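Local coordinates for HTH marR-type domain-containing protein (Streptococcus agalactiae serotype III, PDB 7DVV) that senses heme and binds operator DNA as the MarR-type regulator PefR, probably controlling transcription of its target genes, at a contact of chain A with DNA and the interface of chains A and B. Numbering follows the deposited sequence. Chains: chain A/B, HTH marR-type domain-containing protein.

Contact 1: a contact of chain A with DNA. Residues chain A 52, 67, 89, 91. With nucleotides of chain C.
A:Lys91 and A:Ile52 meet on one phosphate oxygen, OP1 of DG8 of chain C. Both use their backbone N-H. The bond from A:Lys91 N is 3.1 Å to DG8 OP1 and nearly straight, 176° at the hydrogen. The bond from A:Ile52 N to OP1 of DG8 is 3.2 Å and more bent, 140° at the hydrogen. A:Ile52 is the first residue of helix 52-58, so the positive end of the helix dipole probably helps hold the phosphate. Its side chain lies against the DNA backbone, with CD1 of A:Ile52 3.7 Å from the deoxyribose C3' of DG8.

The next phosphate is held by side chains. A:Lys91 starts strand 91-95 and runs extended beyond CG, passing CE near O3' of DG8, to the DT9 phosphate. The ammonium NZ of A:Lys91 reaches OP1 of DT9 at 2.9 Å in a salt bridge. A:Ser67 takes the other non-bridging oxygen. With OG anti to the backbone N (chi1 164°), the hydroxyl OG of A:Ser67 points at this phosphate and donates to DT9 OP2 at 2.7 Å. The backbone carbonyl O of A:Arg89 adds a light contact to C5' of DG8.

Base contact here is slight. It comes from A:Ser67 on helix 63-76, the recognition helix of the winged helix-turn-helix. CB of A:Ser67 makes an apolar contact at 3.9 Å with C7, the 5-methyl of DT9, on the major-groove side. The hydrogen bonds seen here go to phosphate oxygens, not to base atoms. This patch therefore mainly clamps two successive phosphates and helps seat the recognition helix of PefR on its operator.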
ATOM      1  N   ILE A  52       5.622  10.107  20.703  1.00 48.48           N
ATOM      2  CA  ILE A  52       5.754   9.157  19.599  1.00 47.82           C
ATOM      3  C   ILE A  52       4.537   8.231  19.492  1.00 51.58           C
ATOM      4  O   ILE A  52       4.042   8.039  18.390  1.00 48.39           O
ATOM      5  CB  ILE A  52       7.034   8.345  19.700  1.00 43.38           C
ATOM      6  CG1 ILE A  52       8.233   9.291  19.616  1.00 40.12           C
ATOM      7  CG2 ILE A  52       7.021   7.379  18.531  1.00 42.44           C
ATOM      8  CD1 ILE A  52       9.575   8.670  19.999  1.00 40.35           C
ATOM      9  N   SER A  67       8.126   4.527  15.671  1.00 44.13           N
ATOM     10  CA  SER A  67       9.473   4.854  16.091  1.00 44.11           C
ATOM     11  C   SER A  67      10.376   5.093  14.867  1.00 45.97           C
ATOM     12  O   SER A  67      11.099   6.072  14.781  1.00 54.26           O
ATOM     13  CB  SER A  67       9.990   3.798  17.064  1.00 44.88           C
ATOM     14  OG  SER A  67      11.387   3.953  17.154  1.00 45.21           O
ATOM     15  N   ARG A  89       9.717   8.275  30.347  1.00 74.29           N
ATOM     16  CA  ARG A  89       9.498   7.293  29.297  1.00 69.84           C
ATOM     17  C   ARG A  89       9.265   8.022  27.981  1.00 64.47           C
ATOM     18  O   ARG A  89       9.627   7.491  26.956  1.00 59.86           O
ATOM     19  CB  ARG A  89       8.265   6.423  29.570  1.00 67.60           C
ATOM     20  CG  ARG A  89       8.344   5.546  30.812  1.00 70.62           C
ATOM     21  CD  ARG A  89       7.035   4.842  31.163  1.00 70.96           C
ATOM     22  NE  ARG A  89       5.899   5.730  31.331  1.00 71.53           N
ATOM     23  CZ  ARG A  89       4.686   5.340  31.694  1.00 78.38           C
ATOM     24  NH1 ARG A  89       4.426   4.065  31.922  1.00 81.57           N
ATOM     25  NH2 ARG A  89       3.729   6.229  31.851  1.00 80.81           N
ATOM     26  N   LYS A  91       8.849  10.942  24.861  1.00 55.47           N
ATOM     27  CA  LYS A  91       9.599  11.913  24.071  1.00 52.97           C
ATOM     28  C   LYS A  91       8.617  12.745  23.266  1.00 56.05           C
ATOM     29  O   LYS A  91       7.741  12.167  22.617  1.00 58.20           O
ATOM     30  CB  LYS A  91      10.495  11.192  23.074  1.00 47.83           C
ATOM     31  CG  LYS A  91      11.417  10.217  23.759  1.00 46.68           C
ATOM     32  CD  LYS A  91      12.581   9.866  22.903  1.00 46.28           C
ATOM     33  CE  LYS A  91      13.232   8.604  23.422  1.00 43.51           C
ATOM     34  NZ  LYS A  91      14.437   8.294  22.636  1.00 42.31           N
TER
ATOM     35  P    DG C   8       6.701   7.696  23.470  1.00 61.11           P
ATOM     36  OP1  DG C   8       6.681   9.185  23.565  1.00 74.44           O
ATOM     37  OP2  DG C   8       5.677   7.081  22.616  1.00 63.64           O
ATOM     38  O5'  DG C   8       8.177   7.242  23.062  1.00 53.34           O
ATOM     39  C5'  DG C   8       8.762   6.292  23.887  1.00 50.25           C
ATOM     40  C4'  DG C   8      10.128   5.826  23.455  1.00 53.42           C
ATOM     41  O4'  DG C   8      10.224   4.482  24.016  1.00 66.98           O
ATOM     42  C3'  DG C   8      10.432   5.688  21.961  1.00 56.05           C
ATOM     43  O3'  DG C   8      11.842   5.814  21.830  1.00 52.64           O
ATOM     44  C2'  DG C   8      10.207   4.210  21.671  1.00 59.62           C
ATOM     45  C1'  DG C   8      10.450   3.511  23.009  1.00 63.68           C
ATOM     46  N9   DG C   8       9.535   2.391  23.234  1.00 63.57           N
ATOM     47  C8   DG C   8       8.179   2.367  23.001  1.00 65.84           C
ATOM     48  N7   DG C   8       7.647   1.190  23.195  1.00 60.29           N
ATOM     49  C5   DG C   8       8.720   0.386  23.554  1.00 58.96           C
ATOM     50  C6   DG C   8       8.762  -0.984  23.891  1.00 59.82           C
ATOM     51  O6   DG C   8       7.831  -1.791  23.953  1.00 67.48           O
ATOM     52  N1   DG C   8      10.054  -1.399  24.176  1.00 58.25           N
ATOM     53  C2   DG C   8      11.162  -0.597  24.147  1.00 59.21           C
ATOM     54  N2   DG C   8      12.334  -1.185  24.445  1.00 58.20           N
ATOM     55  N3   DG C   8      11.130   0.692  23.876  1.00 59.13           N
ATOM     56  C4   DG C   8       9.893   1.104  23.555  1.00 58.72           C
ATOM     57  P    DT C   9      12.576   5.687  20.441  1.00 51.56           P
ATOM     58  OP1  DT C   9      13.718   6.615  20.430  1.00 54.07           O
ATOM     59  OP2  DT C   9      11.608   5.565  19.326  1.00 49.87           O
ATOM     60  O5'  DT C   9      13.359   4.320  20.584  1.00 56.75           O
ATOM     61  C5'  DT C   9      14.414   4.192  21.549  1.00 51.28           C
ATOM     62  C4'  DT C   9      15.051   2.836  21.358  1.00 51.30           C
ATOM     63  O4'  DT C   9      14.025   1.847  21.606  1.00 51.70           O
ATOM     64  C3'  DT C   9      15.589   2.558  19.941  1.00 48.41           C
ATOM     65  O3'  DT C   9      16.882   1.996  20.079  1.00 50.23           O
ATOM     66  C2'  DT C   9      14.693   1.460  19.399  1.00 51.85           C
ATOM     67  C1'  DT C   9      14.156   0.796  20.663  1.00 54.30           C
ATOM     68  N1   DT C   9      12.844   0.142  20.558  1.00 51.47           N
ATOM     69  C2   DT C   9      12.746  -1.219  20.776  1.00 53.81           C
ATOM     70  O2   DT C   9      13.715  -1.933  20.990  1.00 57.16           O
ATOM     71  N3   DT C   9      11.470  -1.723  20.687  1.00 50.78           N
ATOM     72  C4   DT C   9      10.311  -1.013  20.440  1.00 53.84           C
ATOM     73  O4   DT C   9       9.228  -1.596  20.407  1.00 47.53           O
ATOM     74  C5   DT C   9      10.492   0.410  20.234  1.00 53.06           C
ATOM     75  C7   DT C   9       9.293   1.250  19.937  1.00 55.11           C
ATOM     76  C6   DT C   9      11.731   0.909  20.310  1.00 47.68           C
ATOM     77  P    DT C  10      17.875   1.910  18.835  1.00 65.18           P
ATOM     78  OP1  DT C  10      19.250   2.151  19.339  1.00 64.14           O
ATOM     79  OP2  DT C  10      17.294   2.691  17.673  1.00 63.03           O
ATOM     80  O5'  DT C  10      18.002   0.348  18.514  1.00 63.83           O
ATOM     81  C5'  DT C  10      18.079  -0.588  19.623  1.00 65.92           C
ATOM     82  C4'  DT C  10      17.783  -1.996  19.166  1.00 61.16           C
ATOM     83  O4'  DT C  10      16.357  -2.250  19.209  1.00 60.77           O
ATOM     84  C3'  DT C  10      18.223  -2.274  17.725  1.00 62.25           C
ATOM     85  O3'  DT C  10      18.860  -3.543  17.743  1.00 68.80           O
ATOM     86  C2'  DT C  10      16.929  -2.319  16.927  1.00 53.28           C
ATOM     87  C1'  DT C  10      15.958  -2.838  17.969  1.00 56.85           C
ATOM     88  N1   DT C  10      14.520  -2.555  17.771  1.00 53.71           N
ATOM     89  C2   DT C  10      13.616  -3.565  18.035  1.00 53.82           C
ATOM     90  O2   DT C  10      13.947  -4.682  18.396  1.00 56.06           O
ATOM     91  N3   DT C  10      12.305  -3.210  17.884  1.00 47.76           N
ATOM     92  C4   DT C  10      11.813  -1.993  17.480  1.00 45.47           C
ATOM     93  O4   DT C  10      10.600  -1.838  17.377  1.00 46.10           O
ATOM     94  C5   DT C  10      12.815  -0.983  17.201  1.00 46.48           C
ATOM     95  C7   DT C  10      12.373   0.376  16.741  1.00 40.55           C
ATOM     96  C6   DT C  10      14.101  -1.308  17.376  1.00 49.07           C
TER

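Contact 2: the interface of chains A and B. Residues chain A 6, 9; chain B 16, 33-34.
A:Arg9 reaches across to B:Glu16, each carried by helix 4-25 of its own chain. The guanidinium NE of A:Arg9 donates to the carboxylate oxygen OE2 of B:Glu16 at 2.7 Å, a hydrogen bond that is also a salt bridge. It is not a flat, two-pronged pairing. The two planes are turned 43° apart, and NE meets OE2 from above the carboxylate plane. The angle at the hydrogen is 140°.

The close-packed part is this pair itself. The side chains cross at about a right angle, with CD of A:Arg9 3.7 Å from CG of B:Glu16. That CG sits at the guanidinium edge. A bend at chi3 of A:Arg9 (61°) turns the guanidinium away from the line of its methylenes.

Lighter approaches come from the start of helix 34-44. CA of B:Gly33 stands 4.0 Å above one face of the A:Arg9 guanidinium, toward the rim. NH1 of A:Arg9 lies 3.4 Å from the ring CD of B:Pro34.

The looser part is at A:Gln6, about one helical turn before A:Arg9. It buries little surface against chain B. Its side chain bends at chi2 and brings the amide to the backbone of B:Gly33. The amide may be modelled the wrong way round, since its O and N are hard to tell apart at 2.49 Å resolution. As modelled, two oxygens meet without a hydrogen bond: OE1 of A:Gln6 is 3.3 Å from the carbonyl O of B:Gly33.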
ATOM      1  N   GLN A   6      -5.988  -8.270  -6.088  1.00157.33           N
ATOM      2  CA  GLN A   6      -4.578  -7.995  -6.333  1.00149.76           C
ATOM      3  C   GLN A   6      -4.454  -6.615  -6.973  1.00139.34           C
ATOM      4  O   GLN A   6      -3.800  -5.727  -6.410  1.00125.95           O
ATOM      5  CB  GLN A   6      -3.900  -9.100  -7.162  1.00151.70           C
ATOM      6  CG  GLN A   6      -2.794  -9.856  -6.413  1.00151.20           C
ATOM      7  CD  GLN A   6      -3.074 -11.300  -6.046  1.00148.98           C
ATOM      8  OE1 GLN A   6      -2.749 -11.752  -4.943  1.00134.90           O
ATOM      9  NE2 GLN A   6      -3.638 -12.051  -6.989  1.00141.24           N
ATOM     10  N   ARG A   9      -4.026  -3.452  -4.954  1.00111.84           N
ATOM     11  CA  ARG A   9      -2.750  -3.095  -4.348  1.00113.58           C
ATOM     12  C   ARG A   9      -1.793  -2.590  -5.432  1.00109.91           C
ATOM     13  O   ARG A   9      -0.852  -1.863  -5.113  1.00108.99           O
ATOM     14  CB  ARG A   9      -2.130  -4.277  -3.585  1.00123.21           C
ATOM     15  CG  ARG A   9      -2.617  -4.534  -2.160  1.00119.15           C
ATOM     16  CD  ARG A   9      -2.175  -5.890  -1.586  1.00120.82           C
ATOM     17  NE  ARG A   9      -0.723  -6.066  -1.486  1.00115.02           N
ATOM     18  CZ  ARG A   9       0.091  -6.560  -2.435  1.00113.87           C
ATOM     19  NH1 ARG A   9       1.394  -6.600  -2.177  1.00101.07           N
ATOM     20  NH2 ARG A   9      -0.385  -6.984  -3.613  1.00102.83           N
TER
ATOM     21  N   GLU B  16      -4.590  -4.972   3.795  1.00 82.75           N
ATOM     22  CA  GLU B  16      -3.384  -5.775   3.665  1.00 86.21           C
ATOM     23  C   GLU B  16      -3.112  -6.597   4.929  1.00 80.50           C
ATOM     24  O   GLU B  16      -2.650  -7.723   4.863  1.00 76.66           O
ATOM     25  CB  GLU B  16      -2.180  -4.876   3.372  1.00 92.27           C
ATOM     26  CG  GLU B  16      -1.907  -4.671   1.896  1.00106.23           C
ATOM     27  CD  GLU B  16      -0.427  -4.700   1.565  1.00124.66           C
ATOM     28  OE1 GLU B  16       0.371  -5.121   2.443  1.00130.58           O
ATOM     29  OE2 GLU B  16      -0.084  -4.303   0.425  1.00142.75           O
ATOM     30  N   GLY B  33      -0.801 -11.531  -1.338  1.00 56.49           N
ATOM     31  CA  GLY B  33       0.248 -10.656  -1.841  1.00 50.71           C
ATOM     32  C   GLY B  33       0.855 -11.103  -3.172  1.00 54.79           C
ATOM     33  O   GLY B  33       0.354 -11.983  -3.878  1.00 59.30           O
ATOM     34  N   PRO B  34       2.000 -10.522  -3.589  1.00 53.64           N
ATOM     35  CA  PRO B  34       2.562 -10.864  -4.893  1.00 47.48           C
ATOM     36  C   PRO B  34       2.941 -12.336  -4.959  1.00 45.86           C
ATOM     37  O   PRO B  34       2.929 -12.877  -6.055  1.00 49.53           O
ATOM     38  CB  PRO B  34       3.821  -9.981  -5.011  1.00 44.85           C
ATOM     39  CG  PRO B  34       4.174  -9.629  -3.560  1.00 46.48           C
ATOM     40  CD  PRO B  34       2.849  -9.586  -2.817  1.00 47.70           C
TER

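Contact 1 and contact 2 lie about 31 Å apart, measured between the centres of their C-alpha atoms. They share no residue. Contact 1 uses helices 52-58 and 63-76 and strand 91-95 of the DNA-binding part of chain A. Contact 2 uses helix 4-25 of both chains and the start of helix 34-44 of chain B. The interface is two-fold symmetric, so contact 2 has a twin with the chains exchanged. MarR-family proteins typically bind DNA as dimers. Contact 2 may therefore help set the spacing of the two DNA-binding parts, while contact 1 holds one of them on the operator.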